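Local structure of adhesin (Streptococcus sanguinis SK1 = NCTC 7863, 6VT2) at residues V14-G19 against F120-R125; L52-I57 against D94-Y99. The protein probably mediates bacterial attachment to host surfaces by binding sialylated glycans through two tandem Siglec-like modules of a serine-rich repeat adhesin. One frame throughout, in Å; residues are numbered along the deposited sequence.

Contact 1. Residues V14-G19 against F120-R125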
loop_
_atom_site.group_PDB
_atom_site.type_symbol
_atom_site.label_atom_id
_atom_site.label_comp_id
_atom_site.label_asym_id
_atom_site.label_seq_id
_atom_site.Cartn_x
_atom_site.Cartn_y
_atom_site.Cartn_z
ATOM N N VAL A 14 -17.190 29.887 -23.568
ATOM C CA VAL A 14 -15.910 29.273 -23.206
ATOM C C VAL A 14 -15.724 29.580 -21.727
ATOM O O VAL A 14 -15.681 30.729 -21.390
ATOM C CB VAL A 14 -14.759 29.851 -24.018
ATOM C CG1 VAL A 14 -13.447 29.265 -23.534
ATOM C CG2 VAL A 14 -14.972 29.568 -25.493
ATOM N N ILE A 15 -15.688 28.567 -20.900
ATOM C CA ILE A 15 -15.442 28.790 -19.464
ATOM C C ILE A 15 -13.923 28.926 -19.252
ATOM O O ILE A 15 -13.263 28.037 -19.657
ATOM C CB ILE A 15 -16.022 27.649 -18.626
ATOM C CG1 ILE A 15 -17.513 27.513 -18.877
ATOM C CG2 ILE A 15 -15.709 27.849 -17.156
ATOM C CD1 ILE A 15 -18.264 28.742 -18.611
ATOM N N ALA A 16 -13.475 29.966 -18.560
ATOM C CA ALA A 16 -11.954 30.102 -18.418
ATOM C C ALA A 16 -11.808 30.263 -16.905
ATOM O O ALA A 16 -12.500 31.036 -16.352
ATOM C CB ALA A 16 -11.423 31.308 -19.127
ATOM N N TYR A 17 -10.900 29.576 -16.301
ATOM C CA TYR A 17 -10.762 29.648 -14.852
ATOM C C TYR A 17 -9.770 30.743 -14.492
ATOM O O TYR A 17 -8.786 30.849 -15.112
ATOM C CB TYR A 17 -10.353 28.290 -14.310
ATOM C CG TYR A 17 -11.477 27.333 -14.512
ATOM C CD1 TYR A 17 -12.596 27.427 -13.724
ATOM C CD2 TYR A 17 -11.470 26.446 -15.557
ATOM C CE1 TYR A 17 -13.684 26.615 -13.918
ATOM C CE2 TYR A 17 -12.559 25.641 -15.773
ATOM C CZ TYR A 17 -13.646 25.712 -14.945
ATOM O OH TYR A 17 -14.680 24.905 -15.233
ATOM N N ARG A 18 -10.089 31.509 -13.485
ATOM C CA ARG A 18 -9.257 32.584 -12.976
ATOM C C ARG A 18 -7.857 32.038 -12.686
ATOM O O ARG A 18 -7.764 31.071 -12.024
ATOM C CB ARG A 18 -9.910 33.093 -11.702
ATOM C CG ARG A 18 -9.070 34.130 -11.011
ATOM C CD ARG A 18 -9.869 34.837 -9.955
ATOM N NE ARG A 18 -10.420 33.911 -9.002
ATOM C CZ ARG A 18 -11.122 34.248 -7.947
ATOM N NH1 ARG A 18 -11.401 35.500 -7.748
ATOM N NH2 ARG A 18 -11.550 33.338 -7.108
ATOM N N GLY A 19 -6.812 32.683 -13.200
ATOM C CA GLY A 19 -5.428 32.282 -12.968
ATOM C C GLY A 19 -4.885 31.343 -14.006
ATOM O O GLY A 19 -3.693 31.234 -14.073
ATOM N N PHE A 120 -18.396 34.806 -29.214
ATOM C CA PHE A 120 -18.265 33.891 -28.103
ATOM C C PHE A 120 -18.414 34.670 -26.813
ATOM O O PHE A 120 -18.132 35.865 -26.771
ATOM C CB PHE A 120 -16.937 33.131 -28.100
ATOM C CG PHE A 120 -15.737 33.998 -28.019
ATOM C CD1 PHE A 120 -15.207 34.348 -26.793
ATOM C CD2 PHE A 120 -15.124 34.481 -29.174
ATOM C CE1 PHE A 120 -14.121 35.216 -26.702
ATOM C CE2 PHE A 120 -14.028 35.264 -29.097
ATOM C CZ PHE A 120 -13.502 35.651 -27.845
ATOM N N VAL A 121 -18.791 33.987 -25.731
ATOM C CA VAL A 121 -18.780 34.580 -24.405
ATOM C C VAL A 121 -17.739 33.832 -23.611
ATOM O O VAL A 121 -17.834 32.609 -23.432
ATOM C CB VAL A 121 -20.129 34.495 -23.717
ATOM C CG1 VAL A 121 -20.057 35.196 -22.376
ATOM C CG2 VAL A 121 -21.207 35.188 -24.584
ATOM N N LEU A 122 -16.737 34.559 -23.171
ATOM C CA LEU A 122 -15.717 34.057 -22.278
ATOM C C LEU A 122 -16.127 34.353 -20.852
ATOM O O LEU A 122 -16.402 35.500 -20.513
ATOM C CB LEU A 122 -14.389 34.708 -22.648
ATOM C CG LEU A 122 -13.181 34.165 -21.915
ATOM C CD1 LEU A 122 -12.895 32.764 -22.353
ATOM C CD2 LEU A 122 -12.026 35.135 -22.215
ATOM N N VAL A 123 -16.239 33.318 -20.051
ATOM C CA VAL A 123 -16.811 33.410 -18.718
ATOM C C VAL A 123 -15.734 33.059 -17.736
ATOM O O VAL A 123 -15.199 31.944 -17.786
ATOM C CB VAL A 123 -18.038 32.499 -18.574
ATOM C CG1 VAL A 123 -18.706 32.624 -17.196
ATOM C CG2 VAL A 123 -19.033 32.754 -19.645
ATOM N N ILE A 124 -15.492 33.957 -16.779
ATOM C CA ILE A 124 -14.401 33.751 -15.843
ATOM C C ILE A 124 -14.918 33.174 -14.532
ATOM O O ILE A 124 -15.769 33.783 -13.889
ATOM C CB ILE A 124 -13.626 35.041 -15.587
ATOM C CG1 ILE A 124 -13.254 35.732 -16.928
ATOM C CG2 ILE A 124 -12.511 34.792 -14.648
ATOM C CD1 ILE A 124 -12.572 34.831 -17.870
ATOM N N ARG A 125 -14.442 31.987 -14.156
ATOM C CA ARG A 125 -14.933 31.269 -12.990
ATOM C C ARG A 125 -13.785 31.010 -12.038
ATOM O O ARG A 125 -12.606 30.969 -12.434
ATOM C CB ARG A 125 -15.607 29.955 -13.412
ATOM C CG ARG A 125 -16.755 30.218 -14.351
ATOM C CD ARG A 125 -17.708 31.236 -13.843
ATOM N NE ARG A 125 -18.350 30.779 -12.618
ATOM C CZ ARG A 125 -19.318 31.456 -12.026
ATOM N NH1 ARG A 125 -19.694 32.656 -12.497
ATOM N NH2 ARG A 125 -19.917 30.948 -10.972
#

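Contact 2. Residues L52-I57 against D94-Y99. With SIA (N-acetyl-alpha-neuraminic acid), chain D; GAL (beta-D-galactopyranose), chain B.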
loop_
_atom_site.group_PDB
_atom_site.type_symbol
_atom_site.label_atom_id
_atom_site.label_comp_id
_atom_site.label_asym_id
_atom_site.label_seq_id
_atom_site.Cartn_x
_atom_site.Cartn_y
_atom_site.Cartn_z
ATOM N N LEU A 52 -9.759 45.238 -29.284
ATOM C CA LEU A 52 -10.196 44.104 -28.490
ATOM C C LEU A 52 -9.653 44.287 -27.078
ATOM O O LEU A 52 -8.514 44.496 -26.916
ATOM C CB LEU A 52 -9.648 42.810 -29.087
ATOM C CG LEU A 52 -9.936 41.562 -28.266
ATOM C CD1 LEU A 52 -11.415 41.302 -28.223
ATOM C CD2 LEU A 52 -9.227 40.347 -28.844
ATOM N N ASP A 53 -10.522 44.225 -26.100
ATOM C CA ASP A 53 -10.081 44.228 -24.724
ATOM C C ASP A 53 -10.805 43.045 -24.037
ATOM O O ASP A 53 -11.798 42.672 -24.483
ATOM C CB ASP A 53 -10.165 45.585 -24.040
ATOM C CG ASP A 53 -11.487 45.829 -23.405
ATOM O OD1 ASP A 53 -12.389 46.168 -24.051
ATOM O OD2 ASP A 53 -11.691 45.401 -22.243
ATOM N N PRO A 54 -10.376 42.473 -22.922
ATOM C CA PRO A 54 -9.116 42.785 -22.281
ATOM C C PRO A 54 -7.849 42.415 -23.039
ATOM O O PRO A 54 -7.890 41.674 -23.902
ATOM C CB PRO A 54 -9.104 41.908 -21.033
ATOM C CG PRO A 54 -10.539 41.617 -20.796
ATOM C CD PRO A 54 -11.250 41.753 -22.091
ATOM N N ASN A 55 -6.753 42.989 -22.594
ATOM C CA ASN A 55 -5.446 42.780 -23.235
ATOM C C ASN A 55 -4.985 41.327 -23.139
ATOM O O ASN A 55 -4.217 40.976 -23.939
ATOM C CB ASN A 55 -4.426 43.744 -22.664
ATOM C CG ASN A 55 -4.112 43.507 -21.216
ATOM O OD1 ASN A 55 -4.853 42.880 -20.498
ATOM N ND2 ASN A 55 -3.047 44.148 -20.798
ATOM N N TRP A 56 -5.489 40.528 -22.212
ATOM C CA TRP A 56 -5.059 39.139 -22.094
ATOM C C TRP A 56 -5.822 38.177 -23.010
ATOM O O TRP A 56 -5.466 37.074 -22.999
ATOM C CB TRP A 56 -5.079 38.738 -20.620
ATOM C CG TRP A 56 -6.347 39.057 -19.901
ATOM C CD1 TRP A 56 -6.571 40.135 -19.132
ATOM C CD2 TRP A 56 -7.555 38.300 -19.919
ATOM N NE1 TRP A 56 -7.836 40.095 -18.665
ATOM C CE2 TRP A 56 -8.463 38.985 -19.103
ATOM C CE3 TRP A 56 -7.932 37.096 -20.481
ATOM C CZ2 TRP A 56 -9.733 38.517 -18.860
ATOM C CZ3 TRP A 56 -9.201 36.649 -20.266
ATOM C CH2 TRP A 56 -10.087 37.361 -19.484
ATOM N N ILE A 57 -6.850 38.625 -23.722
ATOM C CA ILE A 57 -7.466 37.782 -24.731
ATOM C C ILE A 57 -6.620 37.945 -25.982
ATOM O O ILE A 57 -6.488 39.051 -26.510
ATOM C CB ILE A 57 -8.907 38.187 -24.998
ATOM C CG1 ILE A 57 -9.742 38.049 -23.744
ATOM C CG2 ILE A 57 -9.456 37.291 -26.138
ATOM C CD1 ILE A 57 -11.226 38.535 -23.987
ATOM N N ASP A 94 -18.425 38.988 -14.706
ATOM C CA ASP A 94 -17.054 38.692 -15.134
ATOM C C ASP A 94 -17.053 37.715 -16.310
ATOM O O ASP A 94 -16.762 36.525 -16.249
ATOM C CB ASP A 94 -16.236 38.245 -13.940
ATOM C CG ASP A 94 -15.909 39.407 -13.010
ATOM O OD1 ASP A 94 -15.330 40.397 -13.531
ATOM O OD2 ASP A 94 -16.288 39.384 -11.792
ATOM N N ARG A 95 -17.486 38.307 -17.425
ATOM C CA ARG A 95 -17.719 37.634 -18.690
ATOM C C ARG A 95 -17.474 38.618 -19.823
ATOM O O ARG A 95 -17.550 39.743 -19.628
ATOM C CB ARG A 95 -19.141 37.086 -18.753
ATOM C CG ARG A 95 -20.186 38.174 -18.663
ATOM C CD ARG A 95 -21.529 37.604 -18.275
ATOM N NE ARG A 95 -22.154 36.798 -19.292
ATOM C CZ ARG A 95 -22.262 35.503 -19.236
ATOM N NH1 ARG A 95 -21.679 34.855 -18.266
ATOM N NH2 ARG A 95 -22.908 34.858 -20.164
ATOM N N TYR A 96 -17.153 38.111 -20.997
ATOM C CA TYR A 96 -16.836 38.972 -22.137
ATOM C C TYR A 96 -17.476 38.414 -23.410
ATOM O O TYR A 96 -17.170 37.355 -23.728
ATOM C CB TYR A 96 -15.320 38.989 -22.317
ATOM C CG TYR A 96 -14.570 39.583 -21.172
ATOM C CD1 TYR A 96 -14.503 40.941 -20.999
ATOM C CD2 TYR A 96 -14.053 38.782 -20.194
ATOM C CE1 TYR A 96 -13.843 41.476 -19.927
ATOM C CE2 TYR A 96 -13.421 39.306 -19.099
ATOM C CZ TYR A 96 -13.237 40.654 -19.012
ATOM O OH TYR A 96 -12.654 41.242 -17.946
ATOM N N THR A 97 -18.230 39.229 -24.113
ATOM C CA THR A 97 -18.851 38.809 -25.369
ATOM C C THR A 97 -17.997 39.471 -26.435
ATOM O O THR A 97 -17.956 40.634 -26.461
ATOM C CB THR A 97 -20.279 39.299 -25.511
ATOM O OG1 THR A 97 -20.912 38.872 -24.321
ATOM C CG2 THR A 97 -20.932 38.741 -26.747
ATOM N N LYS A 98 -17.316 38.680 -27.236
ATOM C CA LYS A 98 -16.446 39.246 -28.265
ATOM C C LYS A 98 -16.796 38.619 -29.615
ATOM O O LYS A 98 -17.253 37.558 -29.678
ATOM C CB LYS A 98 -14.992 39.033 -27.903
ATOM C CG LYS A 98 -14.589 39.565 -26.544
ATOM C CD LYS A 98 -14.669 41.073 -26.548
ATOM C CE LYS A 98 -14.743 41.523 -25.125
ATOM N NZ LYS A 98 -14.600 42.961 -24.966
ATOM N N TYR A 99 -16.496 39.370 -30.640
ATOM C CA TYR A 99 -17.020 39.083 -31.979
ATOM C C TYR A 99 -15.892 38.634 -32.891
ATOM O O TYR A 99 -14.777 39.155 -32.824
ATOM C CB TYR A 99 -17.686 40.325 -32.522
ATOM C CG TYR A 99 -18.934 40.623 -31.770
ATOM C CD1 TYR A 99 -18.915 41.225 -30.544
ATOM C CD2 TYR A 99 -20.147 40.194 -32.259
ATOM C CE1 TYR A 99 -20.091 41.369 -29.796
ATOM C CE2 TYR A 99 -21.350 40.398 -31.576
ATOM C CZ TYR A 99 -21.291 40.936 -30.307
ATOM O OH TYR A 99 -22.470 41.048 -29.655
HETATM C C1 SIA D . -19.956 41.657 -22.245
HETATM C C2 SIA D . -20.309 42.981 -21.439
HETATM C C3 SIA D . -20.829 42.737 -20.017
HETATM C C4 SIA D . -19.787 42.140 -19.069
HETATM C C5 SIA D . -18.499 42.975 -19.090
HETATM C C6 SIA D . -18.046 43.211 -20.555
HETATM C C7 SIA D . -16.859 44.196 -20.717
HETATM C C8 SIA D . -16.650 44.547 -22.212
HETATM C C9 SIA D . -15.291 45.210 -22.416
HETATM C C10 SIA D . -16.846 42.853 -17.260
HETATM C C11 SIA D . -15.730 42.022 -16.632
HETATM N N5 SIA D . -17.419 42.312 -18.362
HETATM O O1A SIA D . -20.676 40.655 -22.040
HETATM O O1B SIA D . -18.994 41.802 -23.051
HETATM O O4 SIA D . -20.284 42.081 -17.717
HETATM O O6 SIA D . -19.099 43.792 -21.316
HETATM O O7 SIA D . -17.038 45.345 -19.905
HETATM O O8 SIA D . -16.776 43.356 -22.998
HETATM O O9 SIA D . -14.280 44.205 -22.297
HETATM O O10 SIA D . -17.183 43.937 -16.789
HETATM C C1 GAL B . -21.773 45.844 -25.058
HETATM C C2 GAL B . -21.751 45.481 -23.558
HETATM C C3 GAL B . -21.223 44.067 -23.342
HETATM C C4 GAL B . -21.986 43.070 -24.225
HETATM C C5 GAL B . -21.892 43.537 -25.675
HETATM C C6 GAL B . -22.643 42.641 -26.677
HETATM O O2 GAL B . -20.886 46.340 -22.835
HETATM O O3 GAL B . -21.371 43.668 -21.982
HETATM O O4 GAL B . -23.336 42.996 -23.826
HETATM O O5 GAL B . -22.453 44.844 -25.801
HETATM O O6 GAL B . -22.399 43.044 -28.018
#

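Contact 1. Residues V14-G19 against F120-R125
Arg-125 lays its aliphatic part beside two residues of 14-19: its CG rests 3.8 Å from Ile-15 CG2, while its CB lies 3.9 Å from CE1 of the Tyr-17 ring. With CG anti to the carbonyl carbon (chi1 -59°) the chain starts toward Ile-15; further bends then lead the guanidinium away to a salt bridge with Glu-129. The backbones run parallel, and Val-14 and Ala-16 each give their N-H and take one back, Ala-16 N to Val-123 O at 2.7 Å and Arg-125 N to Ala-16 O at 3.1 Å. This is the parallel edge of a mixed sheet in the first Siglec-like domain, an immunoglobulin-like sandwich in which 13-17 flanks 119-125. On the other face, toward the sandwich interior, Val-14 and Ala-16 meet Leu-122 and Ile-124: Leu-122 CD1 touches both Val-14 CG1 (3.7 Å) and Ala-16 CB (3.8 Å). Ile-124 CD1 approaches the same Ala-16 methyl, and Phe-22 and Phe-24 of the facing strand 21-29 pack against this side. Past the strand end, Arg-18 N still reaches Arg-125 O (2.8 Å, 172° at the hydrogen), while its side chain turns off to a salt bridge with Asp-186.

Contact 2. Residues L52-I57 against D94-Y99
Tyr-96 meets Pro-54 and Trp-56 with its ring, and the three side chains are turned quite differently. The proline comes tip to tip with the tyrosine and lies over one face: CD is 3.7 Å from the ring centroid, displaced toward the rim, in a CH-pi contact, and CG is 3.4 Å from Tyr-96 CZ. A cis peptide bond precedes Pro-54, which opens a type I turn ending at Ile-57. Trp-56 crosses Tyr-96 at about a right angle, an offset edge-to-face pair with planes 83° apart in which Trp-56 CZ2 comes 3.8 Å from Tyr-96 CE2. The tyrosine hydroxyl is hydrogen-bonded to His-88.

Lys-98 is the third residue of Tyr-96 to Tyr-99, which corresponds to the YTRY-type sialic acid-binding motif of Siglec-like adhesins. It runs past Leu-52, crossing it with CD 3.7 Å from Leu-52 CD1. A bend at chi2 (-67°) turns CD, and an otherwise extended end carries NZ to Asp-53 O at 2.9 Å, above the carbonyl plane by a 27° tilt. The same ammonium also bonds SIA O8 and O9 and Asn-42, so four oxygens share its three hydrogens. Asp-53 OD1 stands 4.0 Å from NZ, too far for a salt bridge, and is held by Asn-42; OD2 accepts a hydrogen bond from SIA O9 at 2.9 Å. Asp-53 and Lys-98 thus hold the glycerol end of the sialic acid, whose carboxylate meets Thr-97 through N and OG1.

In the fold, 52-57 belongs to the connection between strands 35-41 and 58-61, while 95-104 lies in the mixed sheet between 119-125 and 35-41.

The two contacts meet along neighbouring strands, their centres about 10 Å apart. Strand 119-125 of contact 1 pairs with strand 95-104 of contact 2, with Leu-122 O 2.8 Å from Tyr-96 N and Ile-124 N 2.9 Å from Asp-94 O, both probable hydrogen bonds. In sequence, both segments of contact 2 fall between the two segments of contact 1. Contact 2 touches the sialoglycan directly, whereas in contact 1 the side chain of Val-121 is about 6 Å from the bound sialic acid. Val-121 CG1 packs 3.6 Å from Arg-95 NH2; the backbone O of the same arginine accepts the hydrogen bond from sialic acid N5.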